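Local coordinates for protein cellulase IBT99 (PDB 6WBT) that probably hydrolyses 6-phospho-alpha-glucosides, as a family 4 glycosidase that binds NAD, manganese and glucose 6-phosphate, at residues Pro150-Arg162 / Asp390-Glu402. Numbering follows the deposited sequence.
Sequences PAAIVAKATYKLR and DACEGLLVEAAIE
K156 and D390 form the one salt bridge between helix 151-161 and segment 390-402, with K156 NZ 2.5 Å from D390 OD1, on the syn side of OD1 and 34° out of the carboxylate plane. CG of K156 lies anti to the backbone N (chi1 -171°), and bends at chi3 and chi4 carry the chain across D390 at about a right angle. Its methylenes fill a hole among D390, E393, G394 and V397, CD resting 3.9 Å from G394 CA; weak hydrogen bonds to T358 and D356 also reach the ammonium. Cutting K156 back to an alanine would probably leave D390 without its lysine mate and open a gap over G394. K160 only approaches E398, whose carboxylate is engaged by K407 and by R380 of the second subunit.

I153 CD1 meets L396 CD2 at 3.7 Å, both V397 methyls rest against A157, CG1 3.9 Å from A157 CB, and the side chains of L161 and I401 run past each other in opposite directions. A152 CB abuts the E393 carboxylate, about 9 Å from the bound manganese.

With axes 9.6 Å apart and crossing at -55°, the pair joins the NAD-binding Rossmann-like domain to long helix 380-402 of the C-terminal part, K156 its single knob into a hole.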
ATOM      1  N   PRO A 150     -16.228  10.672  23.157  1.00 76.23           N
ATOM      2  CA  PRO A 150     -15.411  11.103  22.014  1.00 74.43           C
ATOM      3  C   PRO A 150     -15.693  10.280  20.763  1.00 72.59           C
ATOM      4  O   PRO A 150     -15.410   9.083  20.743  1.00 74.87           O
ATOM      5  CB  PRO A 150     -13.972  10.879  22.501  1.00 75.22           C
ATOM      6  CG  PRO A 150     -14.076  10.718  23.987  1.00 76.32           C
ATOM      7  CD  PRO A 150     -15.400  10.066  24.209  1.00 76.90           C
ATOM      8  N   ALA A 151     -16.241  10.930  19.732  1.00 67.25           N
ATOM      9  CA  ALA A 151     -16.651  10.211  18.531  1.00 64.40           C
ATOM     10  C   ALA A 151     -15.470   9.555  17.827  1.00 59.93           C
ATOM     11  O   ALA A 151     -15.649   8.557  17.123  1.00 58.54           O
ATOM     12  CB  ALA A 151     -17.381  11.156  17.579  1.00 66.79           C
ATOM     13  N   ALA A 152     -14.263  10.094  18.004  1.00 57.11           N
ATOM     14  CA  ALA A 152     -13.092   9.511  17.357  1.00 55.75           C
ATOM     15  C   ALA A 152     -12.722   8.174  17.986  1.00 55.03           C
ATOM     16  O   ALA A 152     -12.472   7.190  17.280  1.00 53.00           O
ATOM     17  CB  ALA A 152     -11.914  10.482  17.429  1.00 55.03           C
ATOM     18  N   ILE A 153     -12.686   8.116  19.319  1.00 54.31           N
ATOM     19  CA  ILE A 153     -12.246   6.902  19.996  1.00 52.38           C
ATOM     20  C   ILE A 153     -13.326   5.827  19.940  1.00 50.98           C
ATOM     21  O   ILE A 153     -13.030   4.646  19.727  1.00 50.81           O
ATOM     22  CB  ILE A 153     -11.834   7.222  21.445  1.00 51.40           C
ATOM     23  CG1 ILE A 153     -10.647   8.187  21.455  1.00 51.96           C
ATOM     24  CG2 ILE A 153     -11.496   5.946  22.203  1.00 50.26           C
ATOM     25  CD1 ILE A 153     -10.253   8.656  22.836  1.00 52.23           C
ATOM     26  N   VAL A 154     -14.591   6.215  20.119  1.00 49.76           N
ATOM     27  CA  VAL A 154     -15.655   5.217  20.167  1.00 49.86           C
ATOM     28  C   VAL A 154     -15.896   4.607  18.792  1.00 47.63           C
ATOM     29  O   VAL A 154     -16.251   3.427  18.685  1.00 49.73           O
ATOM     30  CB  VAL A 154     -16.945   5.827  20.754  1.00 52.71           C
ATOM     31  CG1 VAL A 154     -16.677   6.406  22.136  1.00 54.74           C
ATOM     32  CG2 VAL A 154     -17.523   6.884  19.825  1.00 52.98           C
ATOM     33  N   ALA A 155     -15.698   5.378  17.720  1.00 45.84           N
ATOM     34  CA  ALA A 155     -15.902   4.836  16.381  1.00 46.32           C
ATOM     35  C   ALA A 155     -14.811   3.839  16.019  1.00 47.16           C
ATOM     36  O   ALA A 155     -15.092   2.790  15.426  1.00 49.71           O
ATOM     37  CB  ALA A 155     -15.959   5.966  15.354  1.00 46.29           C
ATOM     38  N   LYS A 156     -13.560   4.147  16.367  1.00 45.80           N
ATOM     39  CA  LYS A 156     -12.474   3.207  16.121  1.00 46.28           C
ATOM     40  C   LYS A 156     -12.605   1.963  16.989  1.00 45.17           C
ATOM     41  O   LYS A 156     -12.204   0.872  16.570  1.00 43.84           O
ATOM     42  CB  LYS A 156     -11.126   3.889  16.365  1.00 47.63           C
ATOM     43  CG  LYS A 156      -9.924   3.070  15.925  1.00 50.50           C
ATOM     44  CD  LYS A 156      -8.622   3.758  16.297  1.00 52.89           C
ATOM     45  CE  LYS A 156      -7.779   4.051  15.067  1.00 54.68           C
ATOM     46  NZ  LYS A 156      -8.438   5.028  14.158  1.00 56.33           N
ATOM     47  N   ALA A 157     -13.166   2.103  18.191  1.00 45.11           N
ATOM     48  CA  ALA A 157     -13.338   0.951  19.068  1.00 43.33           C
ATOM     49  C   ALA A 157     -14.520   0.094  18.631  1.00 42.58           C
ATOM     50  O   ALA A 157     -14.410  -1.134  18.553  1.00 42.01           O
ATOM     51  CB  ALA A 157     -13.512   1.414  20.516  1.00 42.73           C
ATOM     52  N   THR A 158     -15.659   0.727  18.336  1.00 42.66           N
ATOM     53  CA  THR A 158     -16.834  -0.030  17.914  1.00 42.40           C
ATOM     54  C   THR A 158     -16.615  -0.711  16.569  1.00 43.21           C
ATOM     55  O   THR A 158     -17.165  -1.792  16.330  1.00 43.23           O
ATOM     56  CB  THR A 158     -18.062   0.880  17.851  1.00 38.66           C
ATOM     57  OG1 THR A 158     -17.750   2.062  17.103  1.00 37.51           O
ATOM     58  CG2 THR A 158     -18.515   1.268  19.254  1.00 35.79           C
ATOM     59  N   TYR A 159     -15.820  -0.105  15.681  1.00 44.98           N
ATOM     60  CA  TYR A 159     -15.562  -0.733  14.388  1.00 47.63           C
ATOM     61  C   TYR A 159     -14.657  -1.949  14.522  1.00 47.16           C
ATOM     62  O   TYR A 159     -14.792  -2.908  13.756  1.00 49.23           O
ATOM     63  CB  TYR A 159     -14.945   0.273  13.416  1.00 48.78           C
ATOM     64  CG  TYR A 159     -14.455  -0.362  12.134  1.00 52.09           C
ATOM     65  CD1 TYR A 159     -15.338  -0.997  11.271  1.00 53.70           C
ATOM     66  CD2 TYR A 159     -13.109  -0.330  11.788  1.00 53.17           C
ATOM     67  CE1 TYR A 159     -14.897  -1.583  10.101  1.00 54.32           C
ATOM     68  CE2 TYR A 159     -12.659  -0.911  10.616  1.00 53.83           C
ATOM     69  CZ  TYR A 159     -13.558  -1.536   9.777  1.00 54.18           C
ATOM     70  OH  TYR A 159     -13.119  -2.118   8.609  1.00 55.35           O
ATOM     71  N   LYS A 160     -13.729  -1.927  15.481  1.00 43.74           N
ATOM     72  CA  LYS A 160     -12.861  -3.078  15.699  1.00 44.88           C
ATOM     73  C   LYS A 160     -13.587  -4.206  16.419  1.00 45.41           C
ATOM     74  O   LYS A 160     -13.383  -5.382  16.095  1.00 47.50           O
ATOM     75  CB  LYS A 160     -11.619  -2.666  16.491  1.00 44.54           C
ATOM     76  CG  LYS A 160     -10.635  -3.803  16.711  1.00 44.76           C
ATOM     77  CD  LYS A 160      -9.247  -3.282  17.048  1.00 45.93           C
ATOM     78  CE  LYS A 160      -8.244  -4.424  17.129  1.00 47.15           C
ATOM     79  NZ  LYS A 160      -6.838  -3.951  17.278  1.00 49.41           N
ATOM     80  N   LEU A 161     -14.424  -3.878  17.404  1.00 44.13           N
ATOM     81  CA  LEU A 161     -15.073  -4.930  18.179  1.00 44.84           C
ATOM     82  C   LEU A 161     -16.335  -5.431  17.486  1.00 48.38           C
ATOM     83  O   LEU A 161     -16.563  -6.642  17.392  1.00 51.71           O
ATOM     84  CB  LEU A 161     -15.377  -4.425  19.589  1.00 41.70           C
ATOM     85  CG  LEU A 161     -14.166  -4.214  20.500  1.00 38.06           C
ATOM     86  CD1 LEU A 161     -14.575  -3.522  21.787  1.00 37.46           C
ATOM     87  CD2 LEU A 161     -13.477  -5.541  20.802  1.00 36.57           C
ATOM     88  N   ARG A 162     -17.158  -4.510  16.982  1.00 46.46           N
ATOM     89  CA  ARG A 162     -18.419  -4.823  16.312  1.00 47.61           C
ATOM     90  C   ARG A 162     -18.364  -4.235  14.907  1.00 48.38           C
ATOM     91  O   ARG A 162     -18.965  -3.183  14.638  1.00 47.49           O
ATOM     92  CB  ARG A 162     -19.613  -4.279  17.096  1.00 47.45           C
ATOM     93  CG  ARG A 162     -20.273  -5.290  18.023  1.00 49.33           C
ATOM     94  CD  ARG A 162     -19.333  -5.761  19.118  1.00 50.61           C
ATOM     95  NE  ARG A 162     -20.016  -6.608  20.091  1.00 50.45           N
ATOM     96  CZ  ARG A 162     -19.404  -7.248  21.082  1.00 51.65           C
ATOM     97  NH1 ARG A 162     -18.091  -7.141  21.227  1.00 50.81           N
ATOM     98  NH2 ARG A 162     -20.101  -7.997  21.926  1.00 54.42           N
ATOM     99  N   ASP A 390      -3.888   8.875  15.225  1.00 44.98           N
ATOM    100  CA  ASP A 390      -4.452   7.560  14.931  1.00 43.73           C
ATOM    101  C   ASP A 390      -3.716   6.467  15.694  1.00 41.79           C
ATOM    102  O   ASP A 390      -4.332   5.503  16.163  1.00 39.78           O
ATOM    103  CB  ASP A 390      -4.409   7.291  13.428  1.00 44.92           C
ATOM    104  CG  ASP A 390      -5.292   6.130  13.020  1.00 47.21           C
ATOM    105  OD1 ASP A 390      -6.530   6.272  13.097  1.00 48.55           O
ATOM    106  OD2 ASP A 390      -4.750   5.078  12.621  1.00 47.73           O
ATOM    107  N   ALA A 391      -2.394   6.599  15.829  1.00 42.50           N
ATOM    108  CA  ALA A 391      -1.648   5.675  16.674  1.00 42.82           C
ATOM    109  C   ALA A 391      -2.016   5.863  18.139  1.00 45.43           C
ATOM    110  O   ALA A 391      -2.151   4.883  18.882  1.00 46.20           O
ATOM    111  CB  ALA A 391      -0.147   5.866  16.465  1.00 40.87           C
ATOM    112  N   CYS A 392      -2.188   7.115  18.570  1.00 47.06           N
ATOM    113  CA  CYS A 392      -2.599   7.385  19.943  1.00 47.34           C
ATOM    114  C   CYS A 392      -3.965   6.777  20.238  1.00 47.63           C
ATOM    115  O   CYS A 392      -4.136   6.049  21.222  1.00 48.63           O
ATOM    116  CB  CYS A 392      -2.616   8.894  20.193  1.00 47.35           C
ATOM    117  SG  CYS A 392      -3.462   9.391  21.704  1.00 48.15           S
ATOM    118  N   GLU A 393      -4.953   7.068  19.389  1.00 46.95           N
ATOM    119  CA  GLU A 393      -6.282   6.494  19.580  1.00 47.22           C
ATOM    120  C   GLU A 393      -6.278   4.988  19.363  1.00 45.88           C
ATOM    121  O   GLU A 393      -7.052   4.269  20.005  1.00 45.59           O
ATOM    122  CB  GLU A 393      -7.283   7.168  18.641  1.00 51.27           C
ATOM    123  CG  GLU A 393      -7.428   8.664  18.865  1.00 55.47           C
ATOM    124  CD  GLU A 393      -8.345   9.319  17.851  1.00 58.17           C
ATOM    125  OE1 GLU A 393      -8.770   8.630  16.900  1.00 58.99           O
ATOM    126  OE2 GLU A 393      -8.638  10.523  18.004  1.00 59.95           O
ATOM    127  N   GLY A 394      -5.417   4.492  18.472  1.00 44.37           N
ATOM    128  CA  GLY A 394      -5.335   3.056  18.260  1.00 43.60           C
ATOM    129  C   GLY A 394      -4.760   2.322  19.457  1.00 45.41           C
ATOM    130  O   GLY A 394      -5.246   1.250  19.829  1.00 46.79           O
ATOM    131  N   LEU A 395      -3.719   2.887  20.074  1.00 43.90           N
ATOM    132  CA  LEU A 395      -3.144   2.271  21.266  1.00 41.08           C
ATOM    133  C   LEU A 395      -4.110   2.313  22.442  1.00 41.01           C
ATOM    134  O   LEU A 395      -4.074   1.427  23.304  1.00 40.83           O
ATOM    135  CB  LEU A 395      -1.831   2.962  21.634  1.00 39.17           C
ATOM    136  CG  LEU A 395      -0.652   2.758  20.680  1.00 38.25           C
ATOM    137  CD1 LEU A 395       0.445   3.768  20.967  1.00 37.74           C
ATOM    138  CD2 LEU A 395      -0.118   1.339  20.781  1.00 38.27           C
ATOM    139  N   LEU A 396      -4.976   3.328  22.498  1.00 40.99           N
ATOM    140  CA  LEU A 396      -5.941   3.413  23.587  1.00 41.94           C
ATOM    141  C   LEU A 396      -7.047   2.377  23.439  1.00 40.92           C
ATOM    142  O   LEU A 396      -7.553   1.864  24.444  1.00 40.56           O
ATOM    143  CB  LEU A 396      -6.537   4.819  23.654  1.00 43.98           C
ATOM    144  CG  LEU A 396      -7.313   5.147  24.930  1.00 44.93           C
ATOM    145  CD1 LEU A 396      -6.370   5.223  26.120  1.00 45.64           C
ATOM    146  CD2 LEU A 396      -8.091   6.441  24.772  1.00 44.78           C
ATOM    147  N   VAL A 397      -7.438   2.060  22.203  1.00 41.26           N
ATOM    148  CA  VAL A 397      -8.433   1.015  21.986  1.00 42.74           C
ATOM    149  C   VAL A 397      -7.853  -0.350  22.333  1.00 45.70           C
ATOM    150  O   VAL A 397      -8.536  -1.202  22.913  1.00 47.49           O
ATOM    151  CB  VAL A 397      -8.953   1.065  20.538  1.00 39.72           C
ATOM    152  CG1 VAL A 397      -9.890  -0.101  20.263  1.00 38.77           C
ATOM    153  CG2 VAL A 397      -9.658   2.387  20.276  1.00 38.32           C
ATOM    154  N   GLU A 398      -6.581  -0.578  21.992  1.00 44.67           N
ATOM    155  CA  GLU A 398      -5.933  -1.834  22.353  1.00 44.65           C
ATOM    156  C   GLU A 398      -5.784  -1.975  23.863  1.00 45.37           C
ATOM    157  O   GLU A 398      -5.774  -3.097  24.381  1.00 47.19           O
ATOM    158  CB  GLU A 398      -4.566  -1.936  21.675  1.00 45.60           C
ATOM    159  CG  GLU A 398      -4.624  -1.914  20.157  1.00 46.01           C
ATOM    160  CD  GLU A 398      -3.247  -1.890  19.524  1.00 47.46           C
ATOM    161  OE1 GLU A 398      -2.246  -1.943  20.270  1.00 48.31           O
ATOM    162  OE2 GLU A 398      -3.166  -1.817  18.281  1.00 47.50           O
ATOM    163  N   ALA A 399      -5.668  -0.855  24.580  1.00 44.99           N
ATOM    164  CA  ALA A 399      -5.580  -0.913  26.035  1.00 47.04           C
ATOM    165  C   ALA A 399      -6.893  -1.369  26.659  1.00 49.89           C
ATOM    166  O   ALA A 399      -6.884  -2.022  27.709  1.00 51.29           O
ATOM    167  CB  ALA A 399      -5.173   0.452  26.590  1.00 45.61           C
ATOM    168  N   ALA A 400      -8.024  -1.040  26.033  1.00 49.58           N
ATOM    169  CA  ALA A 400      -9.318  -1.482  26.539  1.00 48.86           C
ATOM    170  C   ALA A 400      -9.592  -2.942  26.208  1.00 49.52           C
ATOM    171  O   ALA A 400     -10.257  -3.636  26.985  1.00 51.48           O
ATOM    172  CB  ALA A 400     -10.433  -0.599  25.976  1.00 46.79           C
ATOM    173  N   ILE A 401      -9.090  -3.423  25.071  1.00 48.72           N
ATOM    174  CA  ILE A 401      -9.336  -4.804  24.669  1.00 48.66           C
ATOM    175  C   ILE A 401      -8.396  -5.752  25.398  1.00 50.34           C
ATOM    176  O   ILE A 401      -8.825  -6.759  25.972  1.00 51.50           O
ATOM    177  CB  ILE A 401      -9.202  -4.943  23.141  1.00 47.89           C
ATOM    178  CG1 ILE A 401     -10.253  -4.088  22.430  1.00 47.04           C
ATOM    179  CG2 ILE A 401      -9.317  -6.404  22.725  1.00 48.31           C
ATOM    180  CD1 ILE A 401     -10.112  -4.080  20.923  1.00 46.64           C
ATOM    181  N   GLU A 402      -7.102  -5.443  25.391  1.00 51.19           N
ATOM    182  CA  GLU A 402      -6.083  -6.316  25.957  1.00 51.73           C
ATOM    183  C   GLU A 402      -5.839  -6.070  27.439  1.00 52.97           C
ATOM    184  O   GLU A 402      -5.034  -6.789  28.042  1.00 54.21           O
ATOM    185  CB  GLU A 402      -4.774  -6.148  25.180  1.00 51.85           C
ATOM    186  CG  GLU A 402      -4.925  -6.382  23.686  1.00 54.24           C
ATOM    187  CD  GLU A 402      -3.816  -5.740  22.880  1.00 56.92           C
ATOM    188  OE1 GLU A 402      -2.842  -5.251  23.491  1.00 58.02           O
ATOM    189  OE2 GLU A 402      -3.921  -5.717  21.637  1.00 58.18           O
TER